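Local coordinates for protein chitin deacetylase 1 (Bombyx mori, PDB 5ZNT) that removes acetyl groups from the N-acetylglucosamine units of chitin, using a zinc ion, to give chitosan and acetate, at residues 129-132 with 136-139; 98-103 with 164-169; 46-51 with 86-91. One frame throughout, in Å; residues are numbered along the deposited sequence.

Contact 1: 129-132 with 136-139. With NAG (2-acetamido-2-deoxy-beta-D-glucopyranose), chain D.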
ATOM      1  N   VAL A 129      -3.179   9.875  13.313  1.00 17.30           N
ATOM      2  CA  VAL A 129      -3.038  10.226  14.732  1.00 16.71           C
ATOM      3  C   VAL A 129      -3.233   8.995  15.617  1.00 16.83           C
ATOM      4  O   VAL A 129      -2.471   8.761  16.566  1.00 17.55           O
ATOM      5  CB  VAL A 129      -4.038  11.341  15.096  1.00 15.95           C
ATOM      6  CG1 VAL A 129      -4.275  11.410  16.624  1.00 18.30           C
ATOM      7  CG2 VAL A 129      -3.572  12.695  14.542  1.00 22.87           C
ATOM      8  N   ILE A 130      -4.262   8.194  15.328  1.00 13.99           N
ATOM      9  CA  ILE A 130      -4.515   6.987  16.113  1.00 15.71           C
ATOM     10  C   ILE A 130      -3.303   6.070  16.098  1.00 18.77           C
ATOM     11  O   ILE A 130      -2.839   5.591  17.148  1.00 17.70           O
ATOM     12  CB  ILE A 130      -5.771   6.262  15.588  1.00 15.83           C
ATOM     13  CG1 ILE A 130      -6.995   7.176  15.705  1.00 16.30           C
ATOM     14  CG2 ILE A 130      -5.998   4.942  16.357  1.00 17.04           C
ATOM     15  CD1 ILE A 130      -8.284   6.545  15.134  1.00 17.17           C
ATOM     16  N   ILE A 131      -2.768   5.805  14.903  1.00 16.08           N
ATOM     17  CA  ILE A 131      -1.625   4.898  14.786  1.00 12.91           C
ATOM     18  C   ILE A 131      -0.426   5.442  15.544  1.00 16.64           C
ATOM     19  O   ILE A 131       0.215   4.717  16.320  1.00 17.86           O
ATOM     20  CB  ILE A 131      -1.255   4.672  13.315  1.00 15.88           C
ATOM     21  CG1 ILE A 131      -2.381   3.910  12.589  1.00 16.35           C
ATOM     22  CG2 ILE A 131       0.066   3.902  13.223  1.00 11.77           C
ATOM     23  CD1 ILE A 131      -2.182   3.900  11.061  1.00 15.12           C
ATOM     24  N   GLU A 132      -0.073   6.709  15.284  1.00 17.38           N
ATOM     25  CA  GLU A 132       1.116   7.297  15.899  1.00 21.02           C
ATOM     26  C   GLU A 132       1.015   7.253  17.415  1.00 22.26           C
ATOM     27  O   GLU A 132       2.001   6.932  18.104  1.00 20.49           O
ATOM     28  CB  GLU A 132       1.316   8.731  15.402  1.00 16.92           C
ATOM     29  CG  GLU A 132       1.759   8.797  13.915  1.00 20.55           C
ATOM     30  CD  GLU A 132       1.945  10.234  13.388  1.00 25.07           C
ATOM     31  OE1 GLU A 132       1.564  11.192  14.074  1.00 30.98           O
ATOM     32  OE2 GLU A 132       2.467  10.413  12.272  1.00 26.40           O
ATOM     33  N   ASN A 136       2.691   4.074  19.114  1.00 19.38           N
ATOM     34  CA  ASN A 136       3.890   4.803  19.534  1.00 20.98           C
ATOM     35  C   ASN A 136       4.918   4.880  18.401  1.00 24.15           C
ATOM     36  O   ASN A 136       6.075   4.475  18.520  1.00 24.35           O
ATOM     37  CB  ASN A 136       4.493   4.174  20.790  1.00 25.39           C
ATOM     38  CG  ASN A 136       5.571   5.057  21.415  1.00 28.28           C
ATOM     39  OD1 ASN A 136       5.627   6.260  21.158  1.00 26.42           O
ATOM     40  ND2 ASN A 136       6.424   4.465  22.231  1.00 35.62           N
ATOM     41  N   ILE A 137       4.461   5.390  17.269  1.00 23.57           N
ATOM     42  CA  ILE A 137       5.321   5.575  16.112  1.00 22.94           C
ATOM     43  C   ILE A 137       5.661   7.052  16.062  1.00 25.27           C
ATOM     44  O   ILE A 137       4.771   7.904  15.936  1.00 22.83           O
ATOM     45  CB  ILE A 137       4.645   5.078  14.826  1.00 25.06           C
ATOM     46  CG1 ILE A 137       4.471   3.553  14.923  1.00 21.58           C
ATOM     47  CG2 ILE A 137       5.474   5.504  13.580  1.00 21.31           C
ATOM     48  CD1 ILE A 137       3.648   2.932  13.778  1.00 23.63           C
ATOM     49  N   THR A 138       6.946   7.363  16.228  1.00 23.89           N
ATOM     50  CA  THR A 138       7.378   8.743  16.393  1.00 27.51           C
ATOM     51  C   THR A 138       8.279   9.237  15.271  1.00 28.17           C
ATOM     52  O   THR A 138       8.706  10.396  15.312  1.00 29.25           O
ATOM     53  CB  THR A 138       8.112   8.904  17.735  1.00 30.81           C
ATOM     54  OG1 THR A 138       9.176   7.947  17.800  1.00 28.01           O
ATOM     55  CG2 THR A 138       7.155   8.639  18.905  1.00 24.94           C
ATOM     56  N   ASP A 139       8.584   8.411  14.270  1.00 25.93           N
ATOM     57  CA  ASP A 139       9.542   8.794  13.242  1.00 24.14           C
ATOM     58  C   ASP A 139       8.886   9.327  11.973  1.00 26.33           C
ATOM     59  O   ASP A 139       9.542   9.374  10.927  1.00 24.98           O
ATOM     60  CB  ASP A 139      10.452   7.604  12.916  1.00 29.01           C
ATOM     61  CG  ASP A 139       9.688   6.429  12.316  1.00 33.13           C
ATOM     62  OD1 ASP A 139       8.429   6.466  12.290  1.00 23.20           O
ATOM     63  OD2 ASP A 139      10.350   5.478  11.851  1.00 28.66           O
TER
HETATM   64  C1  NAG D 604       7.484   5.205  22.879  1.00 44.77           C
HETATM   65  C2  NAG D 604       7.188   5.281  24.396  1.00 52.51           C
HETATM   66  C3  NAG D 604       8.427   5.722  25.190  1.00 53.45           C
HETATM   67  C4  NAG D 604       9.653   4.912  24.801  1.00 50.49           C
HETATM   68  C5  NAG D 604       9.846   5.026  23.297  1.00 61.15           C
HETATM   69  C6  NAG D 604      11.032   4.242  22.787  1.00 54.94           C
HETATM   70  C7  NAG D 604       4.971   5.859  25.297  1.00 49.61           C
HETATM   71  C8  NAG D 604       3.942   6.944  25.452  1.00 43.82           C
HETATM   72  N2  NAG D 604       6.086   6.199  24.642  1.00 50.73           N
HETATM   73  O3  NAG D 604       8.174   5.569  26.582  1.00 63.70           O
HETATM   74  O4  NAG D 604      10.807   5.396  25.481  1.00 65.17           O
HETATM   75  O5  NAG D 604       8.686   4.488  22.653  1.00 49.28           O
HETATM   76  O6  NAG D 604      11.068   2.937  23.350  1.00 63.91           O
HETATM   77  O7  NAG D 604       4.797   4.725  25.740  1.00 53.44           O
HETATM   78  O   HOH W   1       3.691   9.410  18.240  1.00 28.11           O

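Contact 2: 98-103 with 164-169. With ZN (zinc ion), chain C.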
ATOM      1  N   ILE A  98       3.661   0.962   7.692  1.00 15.27           N
ATOM      2  CA  ILE A  98       2.285   1.162   8.142  1.00 18.97           C
ATOM      3  C   ILE A  98       1.746   2.388   7.429  1.00 15.43           C
ATOM      4  O   ILE A  98       2.354   3.457   7.498  1.00 16.37           O
ATOM      5  CB  ILE A  98       2.197   1.349   9.664  1.00 15.39           C
ATOM      6  CG1 ILE A  98       2.760   0.130  10.378  1.00 15.47           C
ATOM      7  CG2 ILE A  98       0.725   1.620  10.084  1.00 13.66           C
ATOM      8  CD1 ILE A  98       2.034  -1.187  10.062  1.00 16.55           C
ATOM      9  N   ALA A  99       0.612   2.233   6.742  1.00 15.17           N
ATOM     10  CA  ALA A  99      -0.056   3.324   6.033  1.00 15.47           C
ATOM     11  C   ALA A  99      -1.512   3.358   6.484  1.00 18.57           C
ATOM     12  O   ALA A  99      -1.964   2.471   7.214  1.00 17.35           O
ATOM     13  CB  ALA A  99       0.033   3.138   4.499  1.00 14.64           C
ATOM     14  N   VAL A 100      -2.278   4.384   6.066  1.00 15.56           N
ATOM     15  CA  VAL A 100      -3.635   4.554   6.598  1.00 18.83           C
ATOM     16  C   VAL A 100      -4.667   4.156   5.560  1.00 18.18           C
ATOM     17  O   VAL A 100      -4.497   4.378   4.350  1.00 16.74           O
ATOM     18  CB  VAL A 100      -3.912   5.976   7.122  1.00 17.30           C
ATOM     19  CG1 VAL A 100      -2.858   6.388   8.166  1.00 16.76           C
ATOM     20  CG2 VAL A 100      -4.015   7.001   5.994  1.00 17.43           C
ATOM     21  N   HIS A 101      -5.765   3.590   6.056  1.00 15.08           N
ATOM     22  CA  HIS A 101      -6.886   3.091   5.278  1.00 16.59           C
ATOM     23  C   HIS A 101      -8.200   3.573   5.906  1.00 18.48           C
ATOM     24  O   HIS A 101      -9.227   2.896   5.807  1.00 18.68           O
ATOM     25  CB  HIS A 101      -6.817   1.565   5.208  1.00 14.36           C
ATOM     26  CG  HIS A 101      -7.736   0.927   4.206  1.00 14.86           C
ATOM     27  ND1 HIS A 101      -7.894   1.397   2.920  1.00 19.32           N
ATOM     28  CD2 HIS A 101      -8.504  -0.193   4.293  1.00 16.55           C
ATOM     29  CE1 HIS A 101      -8.732   0.608   2.264  1.00 21.20           C
ATOM     30  NE2 HIS A 101      -9.122  -0.361   3.077  1.00 16.95           N
ATOM     31  N   SER A 102      -8.150   4.719   6.602  1.00 16.09           N
ATOM     32  CA  SER A 102      -9.259   5.466   7.213  1.00 15.73           C
ATOM     33  C   SER A 102      -9.660   4.967   8.610  1.00 16.95           C
ATOM     34  O   SER A 102      -9.317   3.855   9.023  1.00 16.05           O
ATOM     35  CB  SER A 102     -10.508   5.498   6.318  1.00 17.84           C
ATOM     36  OG  SER A 102     -11.319   4.371   6.552  1.00 17.26           O
ATOM     37  N   ILE A 103     -10.388   5.810   9.340  1.00 16.26           N
ATOM     38  CA  ILE A 103     -10.930   5.429  10.647  1.00 16.75           C
ATOM     39  C   ILE A 103     -12.165   4.551  10.485  1.00 15.98           C
ATOM     40  O   ILE A 103     -12.252   3.459  11.059  1.00 17.77           O
ATOM     41  CB  ILE A 103     -11.257   6.693  11.465  1.00 15.18           C
ATOM     42  CG1 ILE A 103      -9.958   7.388  11.896  1.00 15.22           C
ATOM     43  CG2 ILE A 103     -12.185   6.321  12.675  1.00 15.70           C
ATOM     44  CD1 ILE A 103     -10.180   8.724  12.647  1.00 18.55           C
ATOM     45  N   GLN A 164      -1.892  17.866   4.614  1.00 26.78           N
ATOM     46  CA  GLN A 164      -1.551  17.013   5.751  1.00 24.06           C
ATOM     47  C   GLN A 164      -0.167  16.397   5.637  1.00 27.67           C
ATOM     48  O   GLN A 164       0.229  15.626   6.520  1.00 26.92           O
ATOM     49  CB  GLN A 164      -2.608  15.909   5.901  1.00 23.24           C
ATOM     50  CG  GLN A 164      -3.972  16.441   6.354  1.00 22.36           C
ATOM     51  CD  GLN A 164      -3.863  17.170   7.686  1.00 28.74           C
ATOM     52  OE1 GLN A 164      -3.150  16.733   8.580  1.00 28.79           O
ATOM     53  NE2 GLN A 164      -4.565  18.288   7.812  1.00 34.45           N
ATOM     54  N   ALA A 165       0.565  16.688   4.558  1.00 23.11           N
ATOM     55  CA  ALA A 165       1.940  16.227   4.397  1.00 26.81           C
ATOM     56  C   ALA A 165       2.015  14.703   4.325  1.00 26.84           C
ATOM     57  O   ALA A 165       2.956  14.088   4.823  1.00 27.18           O
ATOM     58  CB  ALA A 165       2.846  16.767   5.505  1.00 30.81           C
ATOM     59  N   PHE A 166       1.023  14.086   3.692  1.00 24.82           N
ATOM     60  CA  PHE A 166       1.171  12.687   3.324  1.00 22.08           C
ATOM     61  C   PHE A 166       2.125  12.595   2.133  1.00 26.03           C
ATOM     62  O   PHE A 166       2.234  13.527   1.332  1.00 26.91           O
ATOM     63  CB  PHE A 166      -0.188  12.067   2.981  1.00 19.28           C
ATOM     64  CG  PHE A 166      -1.012  11.676   4.200  1.00 23.07           C
ATOM     65  CD1 PHE A 166      -0.699  10.533   4.934  1.00 21.94           C
ATOM     66  CD2 PHE A 166      -2.084  12.458   4.615  1.00 21.19           C
ATOM     67  CE1 PHE A 166      -1.448  10.179   6.048  1.00 19.83           C
ATOM     68  CE2 PHE A 166      -2.844  12.100   5.731  1.00 21.45           C
ATOM     69  CZ  PHE A 166      -2.518  10.964   6.451  1.00 16.48           C
ATOM     70  N   LEU A 167       2.828  11.466   2.023  1.00 22.49           N
ATOM     71  CA  LEU A 167       3.789  11.326   0.931  1.00 22.75           C
ATOM     72  C   LEU A 167       3.121  10.796  -0.332  1.00 23.17           C
ATOM     73  O   LEU A 167       3.342  11.315  -1.432  1.00 24.76           O
ATOM     74  CB  LEU A 167       4.930  10.404   1.350  1.00 23.35           C
ATOM     75  CG  LEU A 167       5.983  10.105   0.280  1.00 23.38           C
ATOM     76  CD1 LEU A 167       6.701  11.406  -0.137  1.00 27.46           C
ATOM     77  CD2 LEU A 167       6.957   9.037   0.796  1.00 22.32           C
ATOM     78  N   TYR A 168       2.300   9.761  -0.205  1.00 17.84           N
ATOM     79  CA  TYR A 168       1.771   9.150  -1.405  1.00 19.48           C
ATOM     80  C   TYR A 168       0.369   8.643  -1.170  1.00 21.46           C
ATOM     81  O   TYR A 168      -0.029   8.327  -0.041  1.00 21.57           O
ATOM     82  CB  TYR A 168       2.645   7.994  -1.902  1.00 19.20           C
ATOM     83  CG  TYR A 168       2.650   6.782  -0.990  1.00 21.87           C
ATOM     84  CD1 TYR A 168       1.713   5.761  -1.147  1.00 18.27           C
ATOM     85  CD2 TYR A 168       3.577   6.674   0.039  1.00 18.40           C
ATOM     86  CE1 TYR A 168       1.713   4.645  -0.305  1.00 18.79           C
ATOM     87  CE2 TYR A 168       3.578   5.568   0.895  1.00 20.76           C
ATOM     88  CZ  TYR A 168       2.651   4.559   0.705  1.00 18.55           C
ATOM     89  OH  TYR A 168       2.636   3.474   1.545  1.00 18.70           O
ATOM     90  N   ASP A 169      -0.357   8.539  -2.273  1.00 19.51           N
ATOM     91  CA  ASP A 169      -1.607   7.820  -2.358  1.00 18.01           C
ATOM     92  C   ASP A 169      -1.400   6.538  -3.156  1.00 21.64           C
ATOM     93  O   ASP A 169      -0.563   6.480  -4.064  1.00 21.17           O
ATOM     94  CB  ASP A 169      -2.668   8.684  -3.033  1.00 20.90           C
ATOM     95  CG  ASP A 169      -3.922   7.922  -3.313  1.00 21.80           C
ATOM     96  OD1 ASP A 169      -4.628   7.583  -2.342  1.00 20.07           O
ATOM     97  OD2 ASP A 169      -4.202   7.622  -4.489  1.00 21.49           O
TER
HETATM   98 ZN    ZN C 601     -10.485  -1.966   2.902  1.00 21.15          ZN
HETATM   99  O   HOH W   2      -9.341  -2.682   1.043  1.00 21.97           O
HETATM  100  O   HOH W   3     -11.196  -1.178   0.857  1.00 24.53           O
HETATM  101  O   HOH W   4     -11.715  -3.699   2.572  1.00 21.25           O

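Contact 3: 46-51 with 86-91. With ZN (zinc ion), chain C; NAG (2-acetamido-2-deoxy-beta-D-glucopyranose), chain B.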
ATOM      1  N   ASP A  46      -6.875  -3.283   5.592  1.00 14.58           N
ATOM      2  CA  ASP A  46      -7.825  -3.384   6.671  1.00 16.29           C
ATOM      3  C   ASP A  46      -7.161  -3.951   7.914  1.00 29.07           C
ATOM      4  O   ASP A  46      -6.020  -4.081   7.932  1.00 42.74           O
ATOM      5  CB  ASP A  46      -9.026  -4.348   6.411  1.00 13.75           C
ATOM      6  CG  ASP A  46      -9.803  -4.108   5.098  1.00 21.17           C
ATOM      7  OD1 ASP A  46      -9.608  -3.078   4.498  1.00 18.23           O
ATOM      8  OD2 ASP A  46     -10.605  -5.027   4.765  1.00 22.87           O
ATOM      9  N   ALA A  47      -7.920  -4.202   8.948  1.00 16.33           N
ATOM     10  CA  ALA A  47      -7.433  -4.369  10.306  1.00 16.85           C
ATOM     11  C   ALA A  47      -6.287  -5.352  10.500  1.00 19.29           C
ATOM     12  O   ALA A  47      -6.178  -6.272   9.802  1.00 16.08           O
ATOM     13  CB  ALA A  47      -8.576  -4.663  11.261  1.00 17.16           C
ATOM     14  N   ILE A  48      -5.462  -5.097  11.487  1.00 15.34           N
ATOM     15  CA  ILE A  48      -4.447  -6.027  11.861  1.00 15.59           C
ATOM     16  C   ILE A  48      -4.883  -6.497  13.250  1.00 18.35           C
ATOM     17  O   ILE A  48      -4.952  -5.730  14.132  1.00 18.37           O
ATOM     18  CB  ILE A  48      -3.052  -5.416  11.939  1.00 15.71           C
ATOM     19  CG1 ILE A  48      -2.598  -4.965  10.576  1.00 17.65           C
ATOM     20  CG2 ILE A  48      -2.114  -6.407  12.554  1.00 19.15           C
ATOM     21  CD1 ILE A  48      -1.227  -4.438  10.559  1.00 15.81           C
ATOM     22  N   ASN A  49      -5.149  -7.770  13.420  1.00 17.70           N
ATOM     23  CA  ASN A  49      -5.603  -8.278  14.719  1.00 18.53           C
ATOM     24  C   ASN A  49      -5.454  -9.790  14.707  1.00 18.64           C
ATOM     25  O   ASN A  49      -4.842 -10.360  13.795  1.00 17.55           O
ATOM     26  CB  ASN A  49      -7.047  -7.827  15.032  1.00 16.06           C
ATOM     27  CG  ASN A  49      -8.056  -8.272  13.982  1.00 17.71           C
ATOM     28  OD1 ASN A  49      -7.890  -9.294  13.339  1.00 19.29           O
ATOM     29  ND2 ASN A  49      -9.138  -7.512  13.839  1.00 16.80           N
ATOM     30  N   ASN A  50      -6.040 -10.462  15.706  1.00 17.31           N
ATOM     31  CA  ASN A  50      -5.798 -11.891  15.796  1.00 23.21           C
ATOM     32  C   ASN A  50      -6.482 -12.672  14.672  1.00 23.51           C
ATOM     33  O   ASN A  50      -6.259 -13.881  14.558  1.00 22.50           O
ATOM     34  CB  ASN A  50      -6.223 -12.417  17.181  1.00 25.55           C
ATOM     35  CG  ASN A  50      -5.102 -12.310  18.218  1.00 34.47           C
ATOM     36  OD1 ASN A  50      -3.934 -12.110  17.863  1.00 36.86           O
ATOM     37  ND2 ASN A  50      -5.448 -12.457  19.498  1.00 36.80           N
ATOM     38  N   ASN A  51      -7.292 -12.029  13.827  1.00 19.42           N
ATOM     39  CA  ASN A  51      -7.742 -12.725  12.627  1.00 21.51           C
ATOM     40  C   ASN A  51      -6.592 -13.021  11.662  1.00 24.10           C
ATOM     41  O   ASN A  51      -6.728 -13.923  10.827  1.00 20.34           O
ATOM     42  CB  ASN A  51      -8.800 -11.924  11.852  1.00 21.27           C
ATOM     43  CG  ASN A  51     -10.082 -11.636  12.666  1.00 25.75           C
ATOM     44  OD1 ASN A  51     -10.252 -12.083  13.792  1.00 24.24           O
ATOM     45  ND2 ASN A  51     -10.959 -10.837  12.085  1.00 23.09           N
ATOM     46  N   SER A  86      -0.834  -2.807  19.378  1.00 19.21           N
ATOM     47  CA  SER A  86       0.436  -3.453  19.726  1.00 20.78           C
ATOM     48  C   SER A  86       0.967  -4.252  18.552  1.00 22.73           C
ATOM     49  O   SER A  86       2.182  -4.320  18.335  1.00 21.40           O
ATOM     50  CB  SER A  86       0.257  -4.396  20.915  1.00 20.82           C
ATOM     51  OG  SER A  86      -0.087  -3.638  22.048  1.00 37.17           O
ATOM     52  N   ALA A  87       0.063  -4.905  17.815  1.00 19.67           N
ATOM     53  CA  ALA A  87       0.470  -5.678  16.647  1.00 20.39           C
ATOM     54  C   ALA A  87       0.943  -4.765  15.529  1.00 21.12           C
ATOM     55  O   ALA A  87       1.926  -5.078  14.842  1.00 20.84           O
ATOM     56  CB  ALA A  87      -0.685  -6.569  16.175  1.00 18.25           C
ATOM     57  N   VAL A  88       0.231  -3.649  15.307  1.00 19.23           N
ATOM     58  CA  VAL A  88       0.685  -2.647  14.349  1.00 16.85           C
ATOM     59  C   VAL A  88       2.097  -2.191  14.715  1.00 18.14           C
ATOM     60  O   VAL A  88       2.983  -2.089  13.861  1.00 18.53           O
ATOM     61  CB  VAL A  88      -0.307  -1.458  14.314  1.00 16.85           C
ATOM     62  CG1 VAL A  88       0.263  -0.298  13.557  1.00 15.09           C
ATOM     63  CG2 VAL A  88      -1.683  -1.870  13.683  1.00 12.56           C
ATOM     64  N   GLN A  89       2.319  -1.921  15.999  1.00 17.08           N
ATOM     65  CA  GLN A  89       3.624  -1.467  16.473  1.00 17.96           C
ATOM     66  C   GLN A  89       4.702  -2.507  16.212  1.00 18.46           C
ATOM     67  O   GLN A  89       5.818  -2.168  15.804  1.00 19.62           O
ATOM     68  CB  GLN A  89       3.542  -1.152  17.967  1.00 19.49           C
ATOM     69  CG  GLN A  89       4.861  -0.669  18.586  1.00 19.92           C
ATOM     70  CD  GLN A  89       4.689  -0.328  20.067  1.00 20.89           C
ATOM     71  OE1 GLN A  89       3.852  -0.905  20.762  1.00 22.03           O
ATOM     72  NE2 GLN A  89       5.485   0.603  20.546  1.00 25.55           N
ATOM     73  N   GLU A  90       4.379  -3.780  16.427  1.00 18.07           N
ATOM     74  CA  GLU A  90       5.362  -4.833  16.234  1.00 20.79           C
ATOM     75  C   GLU A  90       5.661  -5.042  14.751  1.00 24.80           C
ATOM     76  O   GLU A  90       6.817  -5.240  14.358  1.00 20.40           O
ATOM     77  CB  GLU A  90       4.852  -6.119  16.885  1.00 20.59           C
ATOM     78  CG  GLU A  90       5.750  -7.315  16.688  1.00 22.24           C
ATOM     79  CD  GLU A  90       7.067  -7.215  17.466  1.00 31.14           C
ATOM     80  OE1 GLU A  90       7.876  -8.154  17.315  1.00 33.36           O
ATOM     81  OE2 GLU A  90       7.305  -6.215  18.205  1.00 26.66           O
ATOM     82  N   THR A  91       4.621  -4.996  13.920  1.00 17.58           N
ATOM     83  CA  THR A  91       4.797  -5.047  12.475  1.00 18.18           C
ATOM     84  C   THR A  91       5.729  -3.937  11.997  1.00 20.05           C
ATOM     85  O   THR A  91       6.612  -4.171  11.163  1.00 18.11           O
ATOM     86  CB  THR A  91       3.414  -4.940  11.818  1.00 19.78           C
ATOM     87  OG1 THR A  91       2.627  -6.077  12.197  1.00 18.19           O
ATOM     88  CG2 THR A  91       3.501  -4.839  10.299  1.00 20.56           C
TER
HETATM   89 ZN    ZN C 601     -10.485  -1.966   2.902  1.00 21.15          ZN
HETATM   90  C1  NAG B   1      -2.489  -7.960  20.077  1.00 26.92           C
HETATM   91  C2  NAG B   1      -2.810  -9.349  20.590  1.00 31.97           C
HETATM   92  C3  NAG B   1      -1.713  -9.799  21.556  1.00 35.65           C
HETATM   93  C4  NAG B   1      -0.333  -9.649  20.918  1.00 40.16           C
HETATM   94  C5  NAG B   1      -0.176  -8.272  20.279  1.00 29.40           C
HETATM   95  C6  NAG B   1       1.087  -8.129  19.461  1.00 30.56           C
HETATM   96  C7  NAG B   1      -5.271  -9.499  20.561  1.00 34.16           C
HETATM   97  C8  NAG B   1      -6.499  -9.645  21.410  1.00 36.63           C
HETATM   98  N2  NAG B   1      -4.114  -9.430  21.225  1.00 29.39           N
HETATM   99  O3  NAG B   1      -1.983 -11.147  21.916  1.00 45.62           O
HETATM  100  O4  NAG B   1       0.684  -9.613  21.912  1.00 57.53           O
HETATM  101  O5  NAG B   1      -1.275  -7.993  19.408  1.00 25.70           O
HETATM  102  O6  NAG B   1       1.181  -9.166  18.494  1.00 37.57           O
HETATM  103  O7  NAG B   1      -5.329  -9.416  19.325  1.00 34.35           O
HETATM  104  O   HOH W   4     -11.715  -3.699   2.572  1.00 21.25           O
HETATM  105  O   HOH W   2      -9.341  -2.682   1.043  1.00 21.97           O
HETATM  106  O   HOH W   3     -11.196  -1.178   0.857  1.00 24.53           O

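Contact 1: 129-132 with 136-139
E132 and I137 meet where helix 117-134 ends, and their backbones form the closing bond of a Schellman motif. I137 N donates to E132 O at 3.0 Å, with an N-H...O angle of 143°. N136 makes the turn with a positive phi of 51°. Water 1 spans the same two residues, donating to I137 O and, more weakly, to E132 O.

The N136 side chain leads from the turn to the sugar. CB packs on Q89 NE2 of helix 85-93. CG stands anti to the backbone N (chi1 -169°), which carries the amide away from segment 129-132. At the tip ND2 is covalently joined to C1 of NAG (chain D), at 1.4 Å, and OD1 lies beside that linkage. This is an N-linked glycosylation site.

I137 turns the other way, into the protein. It lies alongside I131 and points in the same direction, so that I137 CD1 comes to 3.8 Å from I131 CG2. I137 O rests near E132 CB, 3.6 Å away.

I131 also packs on I98 and V100 of strand 97-100, while I137 touches H92 of helix 85-93.

Contact 2: 98-103 with 164-169
A99 and Y168 mark the closest approach of the two backbones, yet their CA atoms are 9.6 Å apart, so the strands do not pair directly, and the segments meet only through side chains. Strand 144-145 lies between them: V100 bonds through its backbone to G144 and R146, and strand 144-145 in turn pairs in parallel with strand 168-169.

Two side-chain contacts join the segments. V100 and F166 cross at about a right angle, with V100 CG2 approaching F166 CE1 obliquely at 4.1 Å. The chi1 of V100 (-55°) places CG2 between the backbone N and the carbonyl carbon and sends CG1 to the other side, against I131. The F166 ring also forms a cation-pi pair with R128 of helix 117-134. In the second contact the end of Y168 reaches A99, and its OH lies 4.0 Å from A99 CB. That OH is hydrogen-bonded to E97 OE2, so this buried polar tip has a partner.

Strand 97-100 belongs to the parallel sheet of the distorted barrel found in CE4 deacetylases. Just past its end comes the zinc-binding HSxxH motif of the family, H101 to H105. H101 NE2 binds the zinc ion at 2.1 Å, beside H105, D46 and three waters. H101 ND1 is bonded to R146 O, so both ring nitrogens are held and the rotation of the ring is fixed. Water 3 lies at the ring edge, in its plane.

S102 OG donates to H101 O at 2.7 Å, in the carbonyl plane and on a lone pair, with a C=O...O angle of 109°. The same OG is hydrogen-bonded to H105 N, which ties the backbones of the two histidines together.

Contact 3: 46-51 with 86-91
I48 faces helix 85-93 and lies across V88, the two side chains crossing at about a right angle. Its two branches divide the helix surface. CG2, anti to the backbone N, meets A87 CB at 3.9 Å. CG1 takes the other direction (chi1 -65°), and the extended chain brings I48 CD1 to 4.1 Å from V88 CG2. The same CD1 comes near T91 one turn on.

T91 turns its hydroxyl back to its own helix. OG1 donates to A87 O at 2.9 Å from above the carbonyl plane, while T91 N reaches the same oxygen from the opposite face. Two donors thus grip A87 O.

The helix is the connection of a beta-alpha-beta crossover between the parallel strands 75-78 and 97-100. The loop follows strand 38-45 of the same barrel sheet and begins with D46, a zinc ligand. D46 OD1 binds the zinc ion at 2.1 Å, and OD2 accepts from the zinc-bound water 4, so each carboxylate oxygen has a separate task.

Further along, N49 OD1 accepts from N51 N at 2.8 Å, an Asx turn just before helix 53-59. A87 CB lies between I48 and a sugar, NAG (chain B), whose O5 is 3.6 Å away. This sugar probably belongs to the glycan on N84, and N50 ND2 sits 3.0 Å from its O7.

Contact 3 closes first along the chain. Contact 2 opens soon after, since strand 97-100 follows helix 85-93 after a short loop, and contact 1 is nested inside the loop that contact 2 closes. The centres of contacts 1 and 2 lie about 12 Å apart. Those of contacts 2 and 3 are about 17 Å apart. I98 touches V88 and T91 of helix 85-93 and I131 of helix 117-134, and I131 also touches V88, so the two helices and the strand share one apolar layer. H101 and D46 come from loops after two strands of the deacetylase domain's barrel sheet and meet at one zinc ion. Contact 1 stays clear of the metal and carries a glycan.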